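Local coordinates for protein protease VII (Escherichia coli, PDB 1I78) that cleaves peptide bonds in proteins as an outer-membrane protease of the omptin family, built as a beta barrel, at residues L18-G23 with F46-I51; E190-G195 with V235-Y240; Y248-W253 with I288-L293. The protein carries 3 engineered substitutions. One frame throughout, in Å; residues are numbered along the deposited sequence.

Interaction 1. Residues L18-G23 with F46-I51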
# COMPACT_ATOMS: atom_id res chain seq x y z
N LEU A 18 -11.21 14.06 -3.28
CA LEU A 18 -9.82 14.40 -3.54
C LEU A 18 -9.04 14.38 -2.25
O LEU A 18 -9.59 14.52 -1.17
CB LEU A 18 -9.73 15.78 -4.18
CG LEU A 18 -10.32 15.86 -5.59
CD1 LEU A 18 -10.19 17.28 -6.14
CD2 LEU A 18 -9.58 14.87 -6.49
N GLY A 19 -7.73 14.20 -2.38
CA GLY A 19 -6.91 14.19 -1.19
C GLY A 19 -5.48 13.76 -1.42
O GLY A 19 -4.96 13.84 -2.53
N THR A 20 -4.87 13.28 -0.35
CA THR A 20 -3.48 12.87 -0.40
C THR A 20 -3.25 11.47 0.17
O THR A 20 -4.05 10.96 0.97
CB THR A 20 -2.61 13.86 0.39
OG1 THR A 20 -2.92 13.74 1.79
CG2 THR A 20 -2.88 15.29 -0.05
N LEU A 21 -2.13 10.90 -0.25
CA LEU A 21 -1.69 9.57 0.15
C LEU A 21 -0.26 9.67 0.61
O LEU A 21 0.59 10.17 -0.12
CB LEU A 21 -1.74 8.59 -1.03
CG LEU A 21 -0.95 7.30 -0.80
CD1 LEU A 21 -1.77 6.36 0.06
CD2 LEU A 21 -0.60 6.65 -2.14
N SER A 22 0.02 9.18 1.81
CA SER A 22 1.38 9.19 2.33
C SER A 22 1.67 7.76 2.75
O SER A 22 0.76 7.06 3.20
CB SER A 22 1.49 10.13 3.52
OG SER A 22 1.06 11.44 3.17
N GLY A 23 2.91 7.31 2.61
CA GLY A 23 3.20 5.95 3.01
C GLY A 23 4.65 5.54 2.95
O GLY A 23 5.52 6.34 2.63
N PHE A 46 7.12 8.49 0.91
CA PHE A 46 6.64 9.68 0.21
C PHE A 46 5.45 10.29 0.95
O PHE A 46 4.67 9.58 1.57
CB PHE A 46 6.22 9.27 -1.20
CG PHE A 46 5.11 8.27 -1.22
CD1 PHE A 46 3.78 8.68 -1.26
CD2 PHE A 46 5.38 6.91 -1.06
CE1 PHE A 46 2.74 7.75 -1.15
CE2 PHE A 46 4.35 5.97 -0.95
CZ PHE A 46 3.03 6.40 -0.99
N ASN A 47 5.31 11.61 0.86
CA ASN A 47 4.19 12.28 1.52
C ASN A 47 3.32 13.10 0.57
O ASN A 47 3.74 13.48 -0.52
CB ASN A 47 4.68 13.20 2.64
CG ASN A 47 5.34 12.45 3.78
OD1 ASN A 47 6.46 11.94 3.64
ND2 ASN A 47 4.65 12.36 4.91
N ASN A 48 2.10 13.35 1.01
CA ASN A 48 1.14 14.17 0.28
C ASN A 48 1.08 14.03 -1.24
O ASN A 48 1.13 15.02 -1.95
CB ASN A 48 1.38 15.64 0.63
CG ASN A 48 1.49 15.86 2.12
OD1 ASN A 48 0.60 15.48 2.88
ND2 ASN A 48 2.60 16.46 2.56
N ALA A 49 0.97 12.80 -1.73
CA ALA A 49 0.84 12.60 -3.15
C ALA A 49 -0.64 12.82 -3.41
O ALA A 49 -1.49 12.24 -2.73
CB ALA A 49 1.23 11.20 -3.51
N ALA A 50 -0.98 13.67 -4.36
CA ALA A 50 -2.38 13.94 -4.63
C ALA A 50 -3.07 12.72 -5.26
O ALA A 50 -2.49 12.04 -6.09
CB ALA A 50 -2.51 15.15 -5.56
N ILE A 51 -4.30 12.46 -4.83
CA ILE A 51 -5.05 11.34 -5.39
C ILE A 51 -6.51 11.71 -5.61
O ILE A 51 -7.06 12.58 -4.93
CB ILE A 51 -5.03 10.07 -4.46
CG1 ILE A 51 -5.71 10.38 -3.13
CG2 ILE A 51 -3.61 9.56 -4.26
CD1 ILE A 51 -6.04 9.15 -2.32
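Leu21 and Phe46 meet on the buried face of two antiparallel strands. Leu21 CD2 lies 3.7 Å from Phe46 CE1, and Leu21 CG sits at the edge of the ring, in its plane. The ring reaches there because Phe46 CG stands between its backbone N and carbonyl carbon (chi1 61°). One ring face then covers the backbone of Gly23, with Gly23 N offset toward the rim. On the same side of the sheet Leu21 CB touches Ile51 CG2 at 3.9 Å.

Paired backbone bonds join Gly19 to Ile51, Leu21 to Ala49 and Gly23 to Phe46. Between the last two pairs the register slips by one residue. This is a beta bulge in the wall of the omptin barrel, with Asn47 and Asn48 on the longer side. Here a side chain is the acceptor: Asn48 N donates to Ser22 OG at 3.1 Å, with an N-H...O angle of 155°. Thr20 and Asn48 lie side by side, pointing the same way.

Further out, Arg77 NE of strand 64-85 bonds to Asn48 O, and Lys45 NZ to Asn47 OD1. Leu21 also packs on Trp71 and on Ile288, which lie on the two flanking strands.

Interaction 2. Residues E190-G195 with V235-Y240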
# COMPACT_ATOMS: atom_id res chain seq x y z
N GLU A 190 -29.50 14.34 13.37
CA GLU A 190 -29.95 15.52 12.62
C GLU A 190 -29.39 15.37 11.19
O GLU A 190 -29.75 14.44 10.48
CB GLU A 190 -29.44 16.81 13.27
CG GLU A 190 -29.70 16.90 14.77
CD GLU A 190 -30.83 17.85 15.12
OE1 GLU A 190 -30.84 18.99 14.61
OE2 GLU A 190 -31.71 17.46 15.93
N ASP A 191 -28.52 16.29 10.77
CA ASP A 191 -27.93 16.21 9.43
C ASP A 191 -26.45 15.93 9.50
O ASP A 191 -25.75 16.03 8.50
CB ASP A 191 -28.16 17.50 8.65
CG ASP A 191 -29.62 17.69 8.24
OD1 ASP A 191 -30.19 16.75 7.63
OD2 ASP A 191 -30.18 18.78 8.51
N PHE A 192 -25.97 15.59 10.69
CA PHE A 192 -24.56 15.29 10.89
C PHE A 192 -24.33 13.77 10.95
O PHE A 192 -25.14 13.04 11.54
CB PHE A 192 -24.07 15.96 12.19
CG PHE A 192 -22.59 15.91 12.36
CD1 PHE A 192 -21.75 16.51 11.43
CD2 PHE A 192 -22.02 15.25 13.44
CE1 PHE A 192 -20.36 16.45 11.56
CE2 PHE A 192 -20.63 15.18 13.58
CZ PHE A 192 -19.80 15.78 12.64
N GLU A 193 -23.24 13.31 10.35
CA GLU A 193 -22.96 11.88 10.32
C GLU A 193 -21.50 11.51 10.56
O GLU A 193 -20.59 12.08 9.95
CB GLU A 193 -23.42 11.31 8.98
CG GLU A 193 -23.50 9.79 8.91
CD GLU A 193 -24.27 9.31 7.69
OE1 GLU A 193 -23.78 9.49 6.56
OE2 GLU A 193 -25.38 8.77 7.86
N LEU A 194 -21.30 10.54 11.45
CA LEU A 194 -19.97 10.03 11.78
C LEU A 194 -19.96 8.55 11.42
O LEU A 194 -20.90 7.82 11.73
CB LEU A 194 -19.70 10.19 13.28
CG LEU A 194 -19.55 11.59 13.88
CD1 LEU A 194 -19.40 11.49 15.38
CD2 LEU A 194 -18.35 12.30 13.28
N GLY A 195 -18.90 8.10 10.75
CA GLY A 195 -18.81 6.71 10.37
C GLY A 195 -17.42 6.10 10.47
O GLY A 195 -16.43 6.79 10.74
N VAL A 235 -12.14 6.41 9.26
CA VAL A 235 -13.22 7.12 9.93
C VAL A 235 -13.57 8.37 9.12
O VAL A 235 -12.70 8.97 8.48
CB VAL A 235 -12.85 7.52 11.40
CG1 VAL A 235 -12.64 6.26 12.25
CG2 VAL A 235 -11.59 8.38 11.43
N ASN A 236 -14.84 8.73 9.14
CA ASN A 236 -15.32 9.89 8.40
C ASN A 236 -16.32 10.74 9.18
O ASN A 236 -16.93 10.28 10.15
CB ASN A 236 -15.94 9.43 7.08
CG ASN A 236 -17.04 8.39 7.29
OD1 ASN A 236 -18.10 8.67 7.86
ND2 ASN A 236 -16.78 7.16 6.85
N ALA A 237 -16.48 11.98 8.73
CA ALA A 237 -17.41 12.93 9.33
C ALA A 237 -18.00 13.75 8.19
O ALA A 237 -17.26 14.26 7.33
CB ALA A 237 -16.69 13.85 10.32
N GLY A 238 -19.32 13.88 8.17
CA GLY A 238 -19.95 14.63 7.11
C GLY A 238 -21.27 15.28 7.46
O GLY A 238 -21.85 15.04 8.53
N TYR A 239 -21.75 16.10 6.53
CA TYR A 239 -22.98 16.85 6.73
C TYR A 239 -23.89 16.76 5.51
O TYR A 239 -23.45 16.88 4.37
CB TYR A 239 -22.61 18.32 6.99
CG TYR A 239 -23.77 19.22 7.36
CD1 TYR A 239 -24.42 19.10 8.60
CD2 TYR A 239 -24.22 20.21 6.48
CE1 TYR A 239 -25.47 19.94 8.95
CE2 TYR A 239 -25.28 21.06 6.82
CZ TYR A 239 -25.90 20.92 8.05
OH TYR A 239 -26.95 21.76 8.39
N TYR A 240 -25.18 16.53 5.75
CA TYR A 240 -26.13 16.47 4.65
C TYR A 240 -26.54 17.88 4.25
O TYR A 240 -27.41 18.48 4.87
CB TYR A 240 -27.36 15.64 5.02
CG TYR A 240 -27.07 14.16 5.11
CD1 TYR A 240 -26.39 13.64 6.21
CD2 TYR A 240 -27.40 13.30 4.06
CE1 TYR A 240 -26.05 12.30 6.27
CE2 TYR A 240 -27.06 11.96 4.12
CZ TYR A 240 -26.38 11.47 5.23
OH TYR A 240 -26.00 10.14 5.29
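The contact belongs to the antiparallel pairing of strands 192-213 and 219-242 in the omptin barrel, where Glu193 meets Tyr240 beside a tight turn. Tyr240 OH donates to Glu193 OE1 at 2.6 Å. The hydroxyl comes from above the carboxylate plane, 38° out of it. Carboxylate and ring planes stand 79° apart, with Glu193 CD at the ring edge. Glu193 reaches that far because CG is anti to its backbone N (chi1 -166°) and the chain stays extended beyond it. With Lys246 in a salt bridge to the same OE1, two partners on one oxygen would probably favour the charged carboxylate.

Asp191 O also lies at the edge of the Tyr240 ring, 3.4 Å from CD1. The same oxygen accepts a hydrogen bond from Tyr240 N at 2.9 Å. Paired backbone bonds follow between Glu193 and Gly238 and between Gly195 and Asn236.

Another set of residues lies on the surface face. Leu194 CD2 touches Ala237 CB at 3.7 Å. The Phe192 ring lies obliquely beside the partner backbone, with CD1 3.3 Å from Gly238 O. At the turn, Tyr239 CE1 rests against Asp191 CB at 3.6 Å. On the face shared with Glu193, the Asn236 amide folds over Gly195, while its ND2 bonds to Glu250 OE2.

Outside the two segments, Arg188 near the end of strand 169-189 ties the turn together, its NH2 in a salt bridge to Asp191 OD1 and the residue in a cation-pi contact with Tyr240. Strand 169-189 flanks segment 190-195, and on the far side of segment 235-240 runs strand 245-267, where Val247, Val249 and Gly251 are joined by backbone bonds to Tyr239, Ala237 and Val235.

Interaction 3. Residues Y248-W253 with I288-L293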
# COMPACT_ATOMS: atom_id res chain seq x y z
N TYR A 248 -18.34 15.36 3.00
CA TYR A 248 -17.62 14.64 4.03
C TYR A 248 -16.09 14.72 3.96
O TYR A 248 -15.50 15.07 2.93
CB TYR A 248 -18.04 13.17 4.02
CG TYR A 248 -17.36 12.38 2.94
CD1 TYR A 248 -16.09 11.83 3.15
CD2 TYR A 248 -17.94 12.23 1.68
CE1 TYR A 248 -15.41 11.16 2.13
CE2 TYR A 248 -17.27 11.56 0.65
CZ TYR A 248 -16.00 11.03 0.89
OH TYR A 248 -15.34 10.39 -0.12
N VAL A 249 -15.48 14.35 5.07
CA VAL A 249 -14.04 14.35 5.22
C VAL A 249 -13.65 12.98 5.81
O VAL A 249 -14.38 12.42 6.65
CB VAL A 249 -13.66 15.57 6.15
CG1 VAL A 249 -13.10 15.12 7.49
CG2 VAL A 249 -12.72 16.52 5.39
N GLU A 250 -12.53 12.41 5.36
CA GLU A 250 -12.15 11.09 5.87
C GLU A 250 -10.66 10.86 6.03
O GLU A 250 -9.85 11.46 5.32
CB GLU A 250 -12.72 9.97 4.96
CG GLU A 250 -12.43 8.57 5.50
CD GLU A 250 -13.14 7.45 4.76
OE1 GLU A 250 -12.76 7.16 3.60
OE2 GLU A 250 -14.09 6.86 5.35
N GLY A 251 -10.33 9.98 6.97
CA GLY A 251 -8.96 9.60 7.24
C GLY A 251 -8.82 8.08 7.31
O GLY A 251 -9.54 7.41 8.07
N ALA A 252 -7.89 7.54 6.54
CA ALA A 252 -7.67 6.10 6.50
C ALA A 252 -6.21 5.66 6.68
O ALA A 252 -5.29 6.26 6.14
CB ALA A 252 -8.20 5.54 5.20
N TRP A 253 -6.04 4.60 7.46
CA TRP A 253 -4.74 4.03 7.72
C TRP A 253 -4.81 2.58 7.29
O TRP A 253 -5.86 1.95 7.36
CB TRP A 253 -4.44 4.06 9.22
CG TRP A 253 -3.26 3.20 9.62
CD1 TRP A 253 -1.94 3.50 9.48
CD2 TRP A 253 -3.31 1.91 10.25
NE1 TRP A 253 -1.16 2.49 9.98
CE2 TRP A 253 -1.98 1.50 10.46
CE3 TRP A 253 -4.36 1.07 10.65
CZ2 TRP A 253 -1.66 0.27 11.08
CZ3 TRP A 253 -4.04 -0.17 11.27
CH2 TRP A 253 -2.70 -0.55 11.47
N ILE A 288 -4.24 7.87 4.20
CA ILE A 288 -5.00 8.54 3.16
C ILE A 288 -5.95 9.55 3.78
O ILE A 288 -6.79 9.22 4.62
CB ILE A 288 -5.83 7.56 2.34
CG1 ILE A 288 -4.91 6.64 1.55
CG2 ILE A 288 -6.78 8.34 1.41
CD1 ILE A 288 -5.65 5.65 0.67
N THR A 289 -5.79 10.80 3.35
CA THR A 289 -6.62 11.87 3.86
C THR A 289 -7.42 12.37 2.68
O THR A 289 -6.86 12.70 1.64
CB THR A 289 -5.75 12.98 4.48
OG1 THR A 289 -5.12 12.48 5.67
CG2 THR A 289 -6.59 14.21 4.82
N THR A 290 -8.73 12.42 2.85
CA THR A 290 -9.59 12.82 1.75
C THR A 290 -10.83 13.60 2.16
O THR A 290 -11.27 13.57 3.32
CB THR A 290 -10.03 11.57 0.97
OG1 THR A 290 -10.92 11.95 -0.07
CG2 THR A 290 -10.77 10.58 1.90
N ALA A 291 -11.39 14.30 1.19
CA ALA A 291 -12.61 15.06 1.38
C ALA A 291 -13.38 14.99 0.06
O ALA A 291 -12.79 15.02 -1.03
CB ALA A 291 -12.28 16.50 1.74
N GLY A 292 -14.70 14.87 0.15
CA GLY A 292 -15.51 14.79 -1.05
C GLY A 292 -17.01 14.76 -0.82
O GLY A 292 -17.50 15.15 0.24
N LEU A 293 -17.73 14.25 -1.82
CA LEU A 293 -19.19 14.20 -1.78
C LEU A 293 -19.84 12.85 -2.12
O LEU A 293 -19.44 12.17 -3.05
CB LEU A 293 -19.74 15.26 -2.73
CG LEU A 293 -21.10 15.03 -3.39
CD1 LEU A 293 -22.21 15.26 -2.37
CD2 LEU A 293 -21.23 15.97 -4.57
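Tyr248 lays its ring over Gly292. Its CG stands between the backbone N and the carbonyl carbon (chi1 80°), which turns the ring across to the partner strand. Gly292 N lies over the ring centre, 4.1 Å above its plane, and Gly292 C is 3.5 Å from Tyr248 CE2. Glycine has no side chain there to meet the ring. The phenol end goes further, and its OH is hydrogen-bonded to Asp15 of strand 12-31.

Next along this face, Glu250 and Thr290 meet through their carbon atoms. Thr290 CG2 is 3.7 Å from Glu250 CB. With OG1 anti to the backbone N (chi1 178°), CG2 is the branch turned to Glu250, and OG1 bonds to Ser17 OG and Leu18 O. Ala252 and Ile288 follow with a looser contact, CB to CB at 4.2 Å. On the other, surface face Val249 CG2 touches Ala291 CB at 3.7 Å.

Six backbone bonds join the strands, in pairs at Tyr248 with Gly292, Glu250 with Thr290 and Ala252 with Ile288. The register is unbroken. Strands 245-267 and 272-296 form the last hairpin of the chain, and strand 272-296 also pairs with strand 12-31, the antiparallel closure of an outer-membrane beta barrel.

How the interactions relate
All three lie in one curved antiparallel sheet, with interaction 3 in the middle. Its centre is 11 Å from that of interaction 1 and 12 Å from that of interaction 2. Interactions 1 and 2 do not touch; their nearest atoms are about 11 Å apart. Interaction 1 meets interaction 3 across the barrel seam, where Thr20 N is 2.9 Å from Thr289 O. Interaction 2 joins it through Ala237 O and Val249 N, 2.9 Å apart. The Leu18 side chain is about 7 Å from a bound octyl glucoside. In omptins the active site is at the extracellular end of the barrel; these contacts belong to the wall, and interaction 2 lies toward the periplasmic end.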